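Local coordinates for protein short afifavidin (Afifella pfennigii, PDB 6HDT) that binds biotin tightly without a covalent bond, and also 2-iminobiotin, as a dimeric bacterial member of the avidin family, at the interface of chains A and B. Numbering follows the deposited sequence. Chains: chain A/B, Short afifavidin.

Contact 1: the interface of chains A and B. Residues chain A 70-73, 88-90, 106-107; chain B 72-73, 86-90, 107, 109.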
# COMPACT_ATOMS: atom_id res chain seq x y z
N ILE A 70 -6.14 -4.48 5.86
CA ILE A 70 -5.93 -3.21 5.21
C ILE A 70 -4.49 -3.03 4.77
O ILE A 70 -3.58 -3.57 5.36
CB ILE A 70 -6.34 -2.06 6.15
CG1 ILE A 70 -6.46 -0.73 5.38
CG2 ILE A 70 -5.42 -1.96 7.34
CD1 ILE A 70 -7.19 0.35 6.17
N GLY A 71 -4.33 -2.26 3.70
CA GLY A 71 -3.00 -1.79 3.29
C GLY A 71 -3.15 -0.41 2.72
O GLY A 71 -4.14 -0.12 2.04
N PHE A 72 -2.17 0.45 3.00
CA PHE A 72 -2.23 1.81 2.50
C PHE A 72 -0.86 2.43 2.38
O PHE A 72 0.09 2.05 3.05
CB PHE A 72 -3.13 2.72 3.34
CG PHE A 72 -2.79 2.74 4.81
CD1 PHE A 72 -3.38 1.86 5.70
CD2 PHE A 72 -1.93 3.69 5.31
CE1 PHE A 72 -3.06 1.90 7.05
CE2 PHE A 72 -1.60 3.74 6.66
CZ PHE A 72 -2.19 2.83 7.54
N THR A 73 -0.78 3.38 1.46
CA THR A 73 0.48 4.03 1.11
C THR A 73 0.40 5.53 1.28
O THR A 73 -0.64 6.12 1.02
CB THR A 73 0.86 3.69 -0.32
OG1 THR A 73 1.03 2.28 -0.43
CG2 THR A 73 2.15 4.38 -0.76
N SER A 88 4.42 2.20 2.94
CA SER A 88 3.17 1.44 2.94
C SER A 88 3.04 0.70 4.24
O SER A 88 3.98 0.14 4.73
CB SER A 88 3.10 0.45 1.78
OG SER A 88 3.37 1.10 0.50
N TRP A 89 1.81 0.64 4.74
CA TRP A 89 1.51 -0.11 5.93
C TRP A 89 0.60 -1.24 5.53
O TRP A 89 -0.23 -1.07 4.64
CB TRP A 89 0.73 0.76 6.92
CG TRP A 89 1.45 1.84 7.63
CD1 TRP A 89 1.87 1.82 8.92
CD2 TRP A 89 1.78 3.12 7.11
NE1 TRP A 89 2.47 3.01 9.24
CE2 TRP A 89 2.42 3.83 8.14
CE3 TRP A 89 1.59 3.74 5.87
CZ2 TRP A 89 2.86 5.14 7.98
CZ3 TRP A 89 2.05 5.05 5.71
CH2 TRP A 89 2.67 5.73 6.75
N THR A 90 0.67 -2.37 6.24
CA THR A 90 -0.26 -3.47 5.99
C THR A 90 -0.56 -4.14 7.31
O THR A 90 0.31 -4.29 8.12
CB THR A 90 0.30 -4.50 4.99
OG1 THR A 90 1.02 -3.82 3.93
CG2 THR A 90 -0.83 -5.37 4.39
N TRP A 106 5.28 -1.89 8.36
CA TRP A 106 5.44 -0.91 7.29
C TRP A 106 6.80 -1.00 6.72
O TRP A 106 7.73 -1.44 7.39
CB TRP A 106 5.18 0.53 7.77
CG TRP A 106 5.95 1.02 8.99
CD1 TRP A 106 5.48 1.10 10.28
CD2 TRP A 106 7.31 1.52 9.03
NE1 TRP A 106 6.44 1.59 11.11
CE2 TRP A 106 7.57 1.89 10.37
CE3 TRP A 106 8.32 1.73 8.06
CZ2 TRP A 106 8.78 2.40 10.78
CZ3 TRP A 106 9.54 2.26 8.48
CH2 TRP A 106 9.76 2.58 9.83
N ASN A 107 6.85 -0.61 5.45
CA ASN A 107 8.10 -0.44 4.74
C ASN A 107 8.16 0.97 4.21
O ASN A 107 7.14 1.48 3.79
CB ASN A 107 8.13 -1.40 3.56
CG ASN A 107 8.33 -2.85 3.96
OD1 ASN A 107 9.22 -3.17 4.75
ND2 ASN A 107 7.49 -3.72 3.43
N PHE B 72 2.24 0.12 -3.13
CA PHE B 72 0.93 -0.23 -3.68
C PHE B 72 0.35 -1.38 -2.92
O PHE B 72 1.07 -2.16 -2.29
CB PHE B 72 0.95 -0.45 -5.22
CG PHE B 72 1.85 -1.58 -5.68
CD1 PHE B 72 3.19 -1.36 -5.96
CD2 PHE B 72 1.34 -2.86 -5.83
CE1 PHE B 72 4.00 -2.40 -6.38
CE2 PHE B 72 2.14 -3.89 -6.25
CZ PHE B 72 3.48 -3.67 -6.53
N THR B 73 -0.96 -1.46 -3.00
CA THR B 73 -1.69 -2.47 -2.24
C THR B 73 -2.63 -3.27 -3.16
O THR B 73 -3.15 -2.72 -4.14
CB THR B 73 -2.49 -1.75 -1.15
OG1 THR B 73 -1.61 -1.06 -0.28
CG2 THR B 73 -3.32 -2.75 -0.27
N VAL B 86 -4.71 -9.02 2.48
CA VAL B 86 -4.26 -7.85 1.73
C VAL B 86 -2.73 -7.83 1.71
O VAL B 86 -2.11 -8.11 2.72
CB VAL B 86 -4.74 -6.53 2.43
CG1 VAL B 86 -4.15 -5.31 1.78
CG2 VAL B 86 -6.24 -6.41 2.42
N THR B 87 -2.13 -7.40 0.59
CA THR B 87 -0.72 -7.27 0.51
C THR B 87 -0.38 -5.83 0.12
O THR B 87 -1.09 -5.24 -0.70
CB THR B 87 -0.16 -8.20 -0.57
OG1 THR B 87 -0.44 -9.57 -0.25
CG2 THR B 87 1.39 -8.00 -0.76
N SER B 88 0.66 -5.27 0.74
CA SER B 88 1.27 -4.03 0.22
C SER B 88 2.73 -4.26 -0.09
O SER B 88 3.44 -4.92 0.68
CB SER B 88 1.15 -2.84 1.19
OG SER B 88 -0.19 -2.52 1.55
N TRP B 89 3.17 -3.67 -1.22
CA TRP B 89 4.54 -3.65 -1.64
C TRP B 89 5.08 -2.22 -1.56
O TRP B 89 4.37 -1.24 -1.89
CB TRP B 89 4.64 -4.03 -3.13
CG TRP B 89 4.30 -5.46 -3.50
CD1 TRP B 89 5.19 -6.44 -3.84
CD2 TRP B 89 3.00 -6.04 -3.66
NE1 TRP B 89 4.56 -7.58 -4.21
CE2 TRP B 89 3.20 -7.38 -4.10
CE3 TRP B 89 1.68 -5.56 -3.54
CZ2 TRP B 89 2.15 -8.23 -4.38
CZ3 TRP B 89 0.64 -6.44 -3.78
CH2 TRP B 89 0.88 -7.75 -4.21
N THR B 90 6.35 -2.09 -1.19
CA THR B 90 7.00 -0.78 -1.20
C THR B 90 8.38 -0.97 -1.76
O THR B 90 9.05 -1.95 -1.41
CB THR B 90 7.09 -0.21 0.23
OG1 THR B 90 5.83 -0.35 0.88
CG2 THR B 90 7.41 1.22 0.24
N ASN B 107 4.38 -7.06 2.53
CA ASN B 107 3.74 -7.59 3.72
C ASN B 107 2.37 -8.06 3.28
O ASN B 107 1.66 -7.32 2.59
CB ASN B 107 3.58 -6.51 4.78
CG ASN B 107 4.87 -6.16 5.49
OD1 ASN B 107 5.66 -7.03 5.86
ND2 ASN B 107 5.07 -4.87 5.73
N ALA B 109 -1.06 -9.40 5.04
CA ALA B 109 -1.81 -9.54 6.27
C ALA B 109 -2.97 -10.51 5.98
O ALA B 109 -3.72 -10.35 4.99
CB ALA B 109 -2.31 -8.17 6.76
O HOH W 1 5.05 -2.91 1.93
O HOH W 2 -1.43 1.44 -1.21
O HOH W 3 3.45 -2.77 4.23

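Contact 2: the interface of chains A and B. Residues chain A 62, 73-75, 86, 88; chain B 64-66, 71.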
# COMPACT_ATOMS: atom_id res chain seq x y z
N VAL A 62 -3.67 6.43 0.32
CA VAL A 62 -4.55 5.57 -0.49
C VAL A 62 -4.28 4.10 -0.24
O VAL A 62 -3.16 3.70 0.02
CB VAL A 62 -4.44 5.86 -2.00
CG1 VAL A 62 -4.70 7.34 -2.25
CG2 VAL A 62 -3.11 5.40 -2.56
N THR A 73 -0.78 3.38 1.46
CA THR A 73 0.48 4.03 1.11
C THR A 73 0.40 5.53 1.28
O THR A 73 -0.64 6.12 1.02
CB THR A 73 0.86 3.69 -0.32
OG1 THR A 73 1.03 2.28 -0.43
CG2 THR A 73 2.15 4.38 -0.76
N VAL A 74 1.51 6.15 1.71
CA VAL A 74 1.66 7.60 1.78
C VAL A 74 2.98 7.97 1.06
O VAL A 74 4.06 7.47 1.38
CB VAL A 74 1.75 8.11 3.23
CG1 VAL A 74 2.17 9.58 3.27
CG2 VAL A 74 0.45 7.89 3.96
N ALA A 75 2.85 8.84 0.08
CA ALA A 75 4.01 9.43 -0.57
C ALA A 75 4.35 10.76 0.12
O ALA A 75 3.47 11.63 0.25
CB ALA A 75 3.68 9.65 -2.03
N VAL A 86 8.47 7.03 0.27
CA VAL A 86 7.12 6.49 0.28
C VAL A 86 7.05 5.40 1.34
O VAL A 86 7.92 4.56 1.38
CB VAL A 86 6.77 5.84 -1.08
CG1 VAL A 86 5.41 5.16 -1.04
CG2 VAL A 86 6.85 6.85 -2.20
N SER A 88 4.42 2.20 2.94
CA SER A 88 3.17 1.44 2.94
C SER A 88 3.04 0.70 4.24
O SER A 88 3.98 0.14 4.73
CB SER A 88 3.10 0.45 1.78
OG SER A 88 3.37 1.10 0.50
N LEU B 64 0.74 4.85 -4.64
CA LEU B 64 1.34 6.17 -4.95
C LEU B 64 2.80 6.04 -5.24
O LEU B 64 3.44 5.12 -4.81
CB LEU B 64 1.17 7.14 -3.77
CG LEU B 64 -0.26 7.44 -3.31
CD1 LEU B 64 -0.27 8.14 -1.96
CD2 LEU B 64 -1.01 8.30 -4.32
N THR B 65 3.34 7.04 -5.98
CA THR B 65 4.76 7.09 -6.25
C THR B 65 5.31 8.47 -5.98
O THR B 65 4.59 9.46 -5.97
CB THR B 65 5.10 6.76 -7.72
OG1 THR B 65 4.48 7.71 -8.59
CG2 THR B 65 4.62 5.39 -8.08
N TRP B 66 6.62 8.50 -5.73
CA TRP B 66 7.35 9.71 -5.71
C TRP B 66 8.69 9.40 -6.33
O TRP B 66 9.44 8.58 -5.82
CB TRP B 66 7.54 10.31 -4.30
CG TRP B 66 8.29 11.56 -4.49
CD1 TRP B 66 9.65 11.76 -4.36
CD2 TRP B 66 7.77 12.77 -5.03
NE1 TRP B 66 9.98 13.04 -4.72
CE2 TRP B 66 8.85 13.68 -5.15
CE3 TRP B 66 6.48 13.18 -5.42
CZ2 TRP B 66 8.67 14.99 -5.63
CZ3 TRP B 66 6.31 14.49 -5.89
CH2 TRP B 66 7.40 15.37 -5.99
N GLY B 71 4.69 2.62 -3.64
CA GLY B 71 4.02 1.74 -2.70
C GLY B 71 2.69 1.36 -3.31
O GLY B 71 2.03 2.21 -3.89

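Contact 1: the interface of chains A and B
The indole of A:Trp89 has the CE2 of A:Phe72 over one face, offset toward the rim, and the CB of A:Trp106 over the other, while the carbonyl O of A:Phe72 sits in plane at its edge. The A:Phe72 ring in turn takes the CB of A:Trp89 on one face, near its rim. In chain B the indole of B:Trp89 has the CE2 of B:Phe72 over one face, near the rim, and the CG2 methyl of B:Thr87, a biotin-site residue, over the other. These aromatics point into their own barrels; outward side chains of the same strands make the contact. The flat amides of A:Asn107 and B:Asn107 meet tip to tip, planes 16° apart, their ND2 atoms 3.5 Å from each other. Each ND2 gives a nearly straight hydrogen bond to a water, A:Asn107 ND2 to water 1 at 3.0 Å, and waters 1 and 3 bond to each other. A:Thr90 sets OG1 beside its backbone N (chi1 -39°), 2.7 Å from water 3 and 3.0 Å from B:Ser88 OG, while its CG2 turns to the carbonyl O of B:Val86. An alanine here would probably loosen water 3, cost the link to B:Ser88 OG and leave the carbonyl O of B:Val86 less well covered. A:Ser88 OG makes a weak 2.9 Å bond to B:Thr90 OG1. Water 2 joins A:Thr73 OG1 to B:Thr73 OG1. Together the hydroxyls, amides and bridging waters hold the dimer's two barrels face to face.

Contact 2: the interface of chains A and B
B:Leu64 is the most buried residue where the beta-barrels of two avidin-family subunits pack outer wall to outer wall. It stands on strand 58-66 with CG anti to its carbonyl carbon (chi1 -59°) and with CD1 anti to CA (chi2 166°), so the two methyls fork over chain A. B:Leu64 CD1 reaches the backbone between A:Thr73 and A:Ala75, 3.6 Å from the carbonyl O of A:Thr73 and 3.8 Å from the N of A:Ala75. The other side of the fork meets A:Val62, whose side chain crosses it obliquely. There the A:Val62 CG2 methyl, held in the crowded position between backbone N and carbonyl carbon, comes 3.6 Å from B:Leu64 CG and lies a little farther from CD2. A:Ala75, second in buried surface, touches the base of the leucine: A:Ala75 CB is 4.0 Å from B:Leu64 CB and equally near the carbonyl O of B:Thr65. Next to this cluster A:Val86 spreads its methyls over two strands of chain B. A:Val86 CG1, anti to the backbone N (chi1 175°), faces B:Gly71 N at 3.7 Å, and A:Val86 CG2 approaches B:Trp66 N at 3.9 Å. A:Thr73 lays its CG2 methyl 3.8 Å from B:Gly71 CA, where the lack of a side chain on B:Gly71 probably allows the close approach.

Contact 1 and contact 2 are adjoining patches of one two-fold symmetric interface, with the centres of their C-alpha atoms about 10 Å apart. Strands 69-75 and 85-96 carry residues of both patches; A:Thr73 and A:Ser88, hydrogen-bonded to each other, belong to each. Contact 1 supplies the polar, water-bridged part, reaching out to strand 99-110; contact 2 adds an apolar part that brings in strand 58-66. Each has a twin with the chains exchanged. The biotin-binding Thr87 lies between interface residues on strand 85-96, without being buried by the partner itself, so pairing of the barrels may help to steady that wall of the pocket.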